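Local coordinates for protein PHB depolymerase (Penicillium funiculosum, PDB 2D81) that hydrolyses polyhydroxybutyrate, a microbial storage polyester, using an alpha/beta hydrolase fold whose pocket binds an (R)-3-hydroxybutyrate trimer, at residues 224-229 and 245-250; 230-235 and 239-244. One frame throughout, in Å; residues are numbered along the deposited sequence.

Contact 1: 224-229 and 245-250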
loop_
_atom_site.group_PDB
_atom_site.type_symbol
_atom_site.label_atom_id
_atom_site.label_comp_id
_atom_site.label_asym_id
_atom_site.label_seq_id
_atom_site.Cartn_x
_atom_site.Cartn_y
_atom_site.Cartn_z
ATOM N N HIS A 224 -4.340 -9.648 -0.854
ATOM C CA HIS A 224 -3.698 -8.382 -1.189
ATOM C C HIS A 224 -4.090 -7.341 -0.148
ATOM O O HIS A 224 -5.271 -7.173 0.163
ATOM C CB HIS A 224 -4.142 -7.904 -2.574
ATOM C CG HIS A 224 -3.423 -6.680 -3.053
ATOM N ND1 HIS A 224 -2.112 -6.706 -3.479
ATOM C CD2 HIS A 224 -3.827 -5.391 -3.159
ATOM C CE1 HIS A 224 -1.741 -5.487 -3.828
ATOM N NE2 HIS A 224 -2.764 -4.671 -3.643
ATOM N N VAL A 225 -3.091 -6.649 0.387
ATOM C CA VAL A 225 -3.320 -5.558 1.322
ATOM C C VAL A 225 -3.277 -4.246 0.545
ATOM O O VAL A 225 -2.288 -3.948 -0.123
ATOM C CB VAL A 225 -2.228 -5.539 2.416
ATOM C CG1 VAL A 225 -2.503 -4.425 3.421
ATOM C CG2 VAL A 225 -2.178 -6.890 3.117
ATOM N N ALA A 226 -4.357 -3.475 0.622
ATOM C CA ALA A 226 -4.437 -2.201 -0.090
ATOM C C ALA A 226 -4.480 -1.033 0.894
ATOM O O ALA A 226 -5.351 -0.973 1.764
ATOM C CB ALA A 226 -5.675 -2.179 -0.985
ATOM N N LEU A 227 -3.540 -0.105 0.748
ATOM C CA LEU A 227 -3.375 0.984 1.710
ATOM C C LEU A 227 -3.802 2.347 1.166
ATOM O O LEU A 227 -3.224 2.851 0.204
ATOM C CB LEU A 227 -1.914 1.052 2.166
ATOM C CG LEU A 227 -1.360 -0.203 2.845
ATOM C CD1 LEU A 227 0.138 -0.041 3.056
ATOM C CD2 LEU A 227 -2.069 -0.440 4.172
ATOM N N HIS A 228 -4.807 2.944 1.801
ATOM C CA HIS A 228 -5.254 4.289 1.452
ATOM C C HIS A 228 -4.150 5.317 1.713
ATOM O O HIS A 228 -3.181 5.039 2.427
ATOM C CB HIS A 228 -6.509 4.645 2.267
ATOM C CG HIS A 228 -6.253 4.818 3.734
ATOM N ND1 HIS A 228 -5.657 5.945 4.257
ATOM C CD2 HIS A 228 -6.505 4.003 4.786
ATOM C CE1 HIS A 228 -5.553 5.818 5.568
ATOM N NE2 HIS A 228 -6.059 4.649 5.915
ATOM N N GLY A 229 -4.294 6.503 1.126
ATOM C CA GLY A 229 -3.328 7.566 1.346
ATOM C C GLY A 229 -3.804 8.541 2.406
ATOM O O GLY A 229 -4.783 8.273 3.099
ATOM N N THR A 245 -11.941 2.238 -5.565
ATOM C CA THR A 245 -10.620 1.987 -6.135
ATOM C C THR A 245 -10.620 0.847 -7.144
ATOM O O THR A 245 -9.776 0.804 -8.038
ATOM C CB THR A 245 -9.583 1.666 -5.045
ATOM O OG1 THR A 245 -10.094 0.642 -4.184
ATOM C CG2 THR A 245 -9.263 2.916 -4.233
ATOM N N GLY A 246 -11.555 -0.086 -6.992
ATOM C CA GLY A 246 -11.686 -1.142 -7.981
ATOM C C GLY A 246 -10.943 -2.438 -7.695
ATOM O O GLY A 246 -10.969 -3.350 -8.520
ATOM N N TYR A 247 -10.284 -2.539 -6.542
ATOM C CA TYR A 247 -9.615 -3.789 -6.178
ATOM C C TYR A 247 -10.617 -4.932 -6.092
ATOM O O TYR A 247 -10.348 -6.045 -6.552
ATOM C CB TYR A 247 -8.911 -3.682 -4.823
ATOM C CG TYR A 247 -7.699 -2.783 -4.782
ATOM C CD1 TYR A 247 -7.813 -1.444 -4.431
ATOM C CD2 TYR A 247 -6.426 -3.288 -5.056
ATOM C CE1 TYR A 247 -6.691 -0.624 -4.343
ATOM C CE2 TYR A 247 -5.299 -2.478 -4.977
ATOM C CZ TYR A 247 -5.439 -1.148 -4.616
ATOM O OH TYR A 247 -4.331 -0.344 -4.515
ATOM N N ASN A 248 -11.765 -4.656 -5.483
ATOM C CA ASN A 248 -12.712 -5.715 -5.162
ATOM C C ASN A 248 -13.284 -6.359 -6.415
ATOM O O ASN A 248 -13.602 -7.547 -6.411
ATOM C CB ASN A 248 -13.849 -5.176 -4.288
ATOM C CG ASN A 248 -13.353 -4.611 -2.975
ATOM O OD1 ASN A 248 -12.261 -4.948 -2.520
ATOM N ND2 ASN A 248 -14.159 -3.760 -2.352
ATOM N N LYS A 249 -13.411 -5.576 -7.484
ATOM C CA LYS A 249 -13.915 -6.094 -8.755
ATOM C C LYS A 249 -13.051 -7.243 -9.258
ATOM O O LYS A 249 -13.562 -8.235 -9.783
ATOM C CB LYS A 249 -13.942 -4.983 -9.808
ATOM C CG LYS A 249 -14.848 -3.816 -9.455
ATOM C CD LYS A 249 -14.848 -2.768 -10.554
ATOM C CE LYS A 249 -15.790 -1.626 -10.221
ATOM N NZ LYS A 249 -17.196 -2.097 -10.076
ATOM N N TRP A 250 -11.737 -7.102 -9.100
ATOM C CA TRP A 250 -10.802 -8.139 -9.515
ATOM C C TRP A 250 -10.718 -9.280 -8.505
ATOM O O TRP A 250 -10.661 -10.453 -8.882
ATOM C CB TRP A 250 -9.410 -7.535 -9.741
ATOM C CG TRP A 250 -9.338 -6.690 -10.972
ATOM C CD1 TRP A 250 -9.511 -5.336 -11.059
ATOM C CD2 TRP A 250 -9.140 -7.155 -12.311
ATOM N NE1 TRP A 250 -9.436 -4.930 -12.374
ATOM C CE2 TRP A 250 -9.210 -6.029 -13.162
ATOM C CE3 TRP A 250 -8.914 -8.419 -12.877
ATOM C CZ2 TRP A 250 -9.059 -6.127 -14.550
ATOM C CZ3 TRP A 250 -8.765 -8.516 -14.258
ATOM C CH2 TRP A 250 -8.839 -7.376 -15.077
#
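A226 and Y247 mark where the two backbones lie nearest, their CA atoms 8.1 Å apart, too far for main-chain pairing and right for a side chain to fill. Residues 224-227 are strand, with H224 and A226 directed at segment 245-250 and V225 and L227 turned to the opposite side of the sheet, toward I306 in helix 301-314. G246 turns the chain out of the helical conformation that ends helix 240-244, with a positive phi at which a side chain would collide with the carbonyl oxygen of T245, so glycine suits the bend.

Y247 is the only residue of 245-250 that touches the strand segment, meeting both A226 and H224. With CG anti to its own carbonyl carbon (chi1 -69°), it lays one ring face over A226, whose CB sits 3.8 Å from the ring centroid and only 13° off the normal, a CH-pi contact. The small methyl of alanine lets the ring lie this close to the strand. H224 meets the same ring rim to rim, NE2 3.6 Å from Y247 CE2, the ring planes inclined by 27° and neither ring over the other.

Both aromatic residues have polar ends buried here. H224 NE2 and Y247 OH are each hydrogen-bonded to S16 OG, and H224 ND1 to S14 OG, so the adjacent strand 13-18 fixes the imidazole through both nitrogens. A phenylalanine in place of Y247 would probably leave S16 OG without the phenol partner that it has beside H224 NE2.

Past the strand, H228 ND1 donates a nearly straight bond to G229 O, 2.7 Å long and in the plane of the imidazole. A central strand flanked by 13-18 and 256-260, with helices packed on both faces and followed by a His-Gly loop, is characteristic of the alpha/beta hydrolase fold, where such a loop commonly lies near the oxyanion hole.

Contact 2: 230-235 and 239-244. With RB3 ((1R)-3-{[(1R)-3-methoxy-1-methyl-3-oxopropyl]oxy}-1-methyl-3-oxopropyl (3R)-3-hydroxybutanoate), chain C.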
loop_
_atom_site.group_PDB
_atom_site.type_symbol
_atom_site.label_atom_id
_atom_site.label_comp_id
_atom_site.label_asym_id
_atom_site.label_seq_id
_atom_site.Cartn_x
_atom_site.Cartn_y
_atom_site.Cartn_z
ATOM N N CYS A 230 -3.120 9.673 2.549
ATOM C CA CYS A 230 -3.570 10.684 3.500
ATOM C C CYS A 230 -4.957 11.171 3.075
ATOM O O CYS A 230 -5.267 11.210 1.882
ATOM C CB CYS A 230 -2.635 11.886 3.522
ATOM S SG CYS A 230 -0.839 11.653 3.749
ATOM N N LEU A 231 -5.777 11.545 4.053
ATOM C CA LEU A 231 -7.124 12.051 3.806
ATOM C C LEU A 231 -8.028 11.023 3.130
ATOM O O LEU A 231 -9.078 11.375 2.581
ATOM C CB LEU A 231 -7.068 13.330 2.961
ATOM C CG LEU A 231 -6.400 14.541 3.627
ATOM C CD1 LEU A 231 -6.341 15.706 2.653
ATOM C CD2 LEU A 231 -7.176 14.929 4.877
ATOM N N GLN A 232 -7.629 9.756 3.183
ATOM C CA GLN A 232 -8.438 8.685 2.612
ATOM C C GLN A 232 -8.815 7.590 3.610
ATOM O O GLN A 232 -9.343 6.554 3.218
ATOM C CB GLN A 232 -7.719 8.049 1.417
ATOM C CG GLN A 232 -7.619 8.954 0.194
ATOM C CD GLN A 232 -7.061 8.231 -1.020
ATOM O OE1 GLN A 232 -7.549 8.402 -2.139
ATOM N NE2 GLN A 232 -6.032 7.423 -0.805
ATOM N N SER A 233 -8.552 7.811 4.895
ATOM C CA SER A 233 -8.973 6.841 5.898
ATOM C C SER A 233 -10.494 6.844 5.983
ATOM O O SER A 233 -11.145 7.780 5.520
ATOM C CB SER A 233 -8.386 7.179 7.270
ATOM O OG SER A 233 -8.969 8.352 7.805
ATOM N N TYR A 234 -11.056 5.792 6.569
ATOM C CA TYR A 234 -12.502 5.688 6.726
ATOM C C TYR A 234 -13.031 6.906 7.476
ATOM O O TYR A 234 -14.133 7.391 7.203
ATOM C CB TYR A 234 -12.856 4.423 7.503
ATOM C CG TYR A 234 -14.329 4.102 7.487
ATOM C CD1 TYR A 234 -14.891 3.381 6.436
ATOM C CD2 TYR A 234 -15.166 4.536 8.511
ATOM C CE1 TYR A 234 -16.253 3.097 6.404
ATOM C CE2 TYR A 234 -16.532 4.260 8.489
ATOM C CZ TYR A 234 -17.067 3.541 7.433
ATOM O OH TYR A 234 -18.414 3.266 7.409
ATOM N N SER A 235 -12.240 7.391 8.428
ATOM C CA SER A 235 -12.583 8.586 9.190
ATOM C C SER A 235 -12.831 9.782 8.271
ATOM O O SER A 235 -13.668 10.643 8.563
ATOM C CB SER A 235 -11.449 8.918 10.167
ATOM O OG SER A 235 -11.733 10.096 10.902
ATOM N N SER A 239 -16.347 4.700 3.258
ATOM C CA SER A 239 -15.960 3.493 2.535
ATOM C C SER A 239 -15.522 3.767 1.096
ATOM O O SER A 239 -15.416 2.845 0.293
ATOM C CB SER A 239 -17.116 2.489 2.527
ATOM O OG SER A 239 -18.221 2.990 1.794
ATOM N N ARG A 240 -15.252 5.024 0.767
ATOM C CA ARG A 240 -14.954 5.361 -0.619
ATOM C C ARG A 240 -13.670 4.751 -1.177
ATOM O O ARG A 240 -13.613 4.420 -2.359
ATOM C CB ARG A 240 -14.940 6.880 -0.813
ATOM C CG ARG A 240 -16.328 7.502 -0.765
ATOM C CD ARG A 240 -16.334 8.903 -1.359
ATOM N NE ARG A 240 -17.641 9.544 -1.247
ATOM C CZ ARG A 240 -18.758 9.079 -1.799
ATOM N NH1 ARG A 240 -18.737 7.961 -2.512
ATOM N NH2 ARG A 240 -19.899 9.736 -1.642
ATOM N N PHE A 241 -12.638 4.587 -0.355
ATOM C CA PHE A 241 -11.432 3.949 -0.872
ATOM C C PHE A 241 -11.712 2.469 -1.100
ATOM O O PHE A 241 -11.315 1.895 -2.115
ATOM C CB PHE A 241 -10.248 4.097 0.092
ATOM C CG PHE A 241 -8.925 3.689 -0.510
ATOM C CD1 PHE A 241 -8.143 4.611 -1.199
ATOM C CD2 PHE A 241 -8.481 2.374 -0.414
ATOM C CE1 PHE A 241 -6.932 4.226 -1.787
ATOM C CE2 PHE A 241 -7.275 1.981 -0.997
ATOM C CZ PHE A 241 -6.502 2.908 -1.684
ATOM N N ILE A 242 -12.405 1.853 -0.151
ATOM C CA ILE A 242 -12.722 0.435 -0.244
ATOM C C ILE A 242 -13.534 0.126 -1.498
ATOM O O ILE A 242 -13.334 -0.911 -2.134
ATOM C CB ILE A 242 -13.502 -0.026 1.008
ATOM C CG1 ILE A 242 -12.590 0.078 2.235
ATOM C CG2 ILE A 242 -14.008 -1.458 0.825
ATOM C CD1 ILE A 242 -13.319 -0.005 3.557
ATOM N N GLN A 243 -14.439 1.028 -1.861
ATOM C CA GLN A 243 -15.381 0.763 -2.945
ATOM C C GLN A 243 -14.988 1.366 -4.290
ATOM O O GLN A 243 -15.250 0.772 -5.337
ATOM C CB GLN A 243 -16.774 1.268 -2.566
ATOM C CG GLN A 243 -17.381 0.572 -1.363
ATOM C CD GLN A 243 -18.779 1.068 -1.061
ATOM O OE1 GLN A 243 -18.996 2.263 -0.860
ATOM N NE2 GLN A 243 -19.739 0.150 -1.028
ATOM N N ASN A 244 -14.369 2.542 -4.264
ATOM C CA ASN A 244 -14.142 3.312 -5.487
ATOM C C ASN A 244 -12.825 3.002 -6.204
ATOM O O ASN A 244 -12.614 3.458 -7.327
ATOM C CB ASN A 244 -14.195 4.813 -5.180
ATOM C CG ASN A 244 -15.609 5.325 -4.964
ATOM O OD1 ASN A 244 -16.486 4.601 -4.496
ATOM N ND2 ASN A 244 -15.828 6.593 -5.288
HETATM O O1M RB3 C . -0.035 15.080 -0.170
HETATM C C1A RB3 C . -0.080 13.922 0.299
HETATM O O1A RB3 C . -0.924 13.495 1.118
HETATM C C2A RB3 C . 0.995 12.940 -0.173
HETATM C C3A RB3 C . 1.782 12.366 1.006
HETATM C C4A RB3 C . 2.850 11.415 0.462
HETATM O O3A RB3 C . 2.415 13.440 1.720
HETATM C C1B RB3 C . 2.419 13.240 3.067
HETATM O O1B RB3 C . 2.328 12.106 3.534
HETATM C C2B RB3 C . 2.537 14.462 3.980
HETATM C C3B RB3 C . 2.911 14.107 5.423
HETATM C C4B RB3 C . 4.299 13.466 5.499
HETATM O O3B RB3 C . 2.925 15.309 6.209
HETATM C C1C RB3 C . 1.693 15.634 6.685
HETATM O O1C RB3 C . 0.687 15.404 6.015
HETATM C C2C RB3 C . 1.577 16.301 8.058
HETATM C C3C RB3 C . 0.921 17.678 7.946
HETATM C C4C RB3 C . 0.839 18.348 9.319
HETATM O O3C RB3 C . 1.668 18.493 7.039
#
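Between strand 221-227 and helix 247-251 the chain makes a helical excursion, and the tight turn joining its short helices 234-237 and 240-244 brings Q232 against F241 and Y234 against S239. The CA atoms of Y234 and S239 are 5.9 Å apart.

F241 sends its ring toward Q232 with CG anti to the backbone N (chi1 -169°). The glutamine chain, extended beyond CG, ends beside that ring, Q232 CD lying 3.8 Å from F241 CD1 and the amide plane turned 70° from the ring plane. A long, slender side chain can span this gap while Y156 and I157 pack on it from elsewhere.

The start of the excursion is part of the substrate site of this alpha/beta hydrolase. C230 is tied by a disulfide to C284, and its SG lies 3.2 Å from both O1A and O1B of the bound hydroxybutyrate trimer (RB3); W287 NE1 is hydrogen-bonded to the same ligand.

On the outer side, Y234 CE1 reaches to 3.5 Å from S239 N, while the Y234 ring also stacks with Y207. S239 occupies the N-cap position of helix 240-244 but makes no capping bond; instead its OG donates to Q243 OE1 at 2.9 Å, from well above the plane of that amide carbonyl.

Overall arrangement
Along the chain, contact 2 falls between the two halves of contact 1: strand 221-227 leads into helices 234-237 and 240-244, and helix 247-251 then brings the chain back beside the strand. The centres of the two contacts are about 10 Å apart, and they pack directly on each other, with F241 CZ 3.6 Å from H228 CA and N248 ND2 3.0 Å from I242 O. Y260 of the neighbouring strand 256-260 touches side chains of both contacts. Contact 1 sits on the buried central sheet, while contact 2 lies farther from the chain centre, its first residue, C230, lining the ligand pocket.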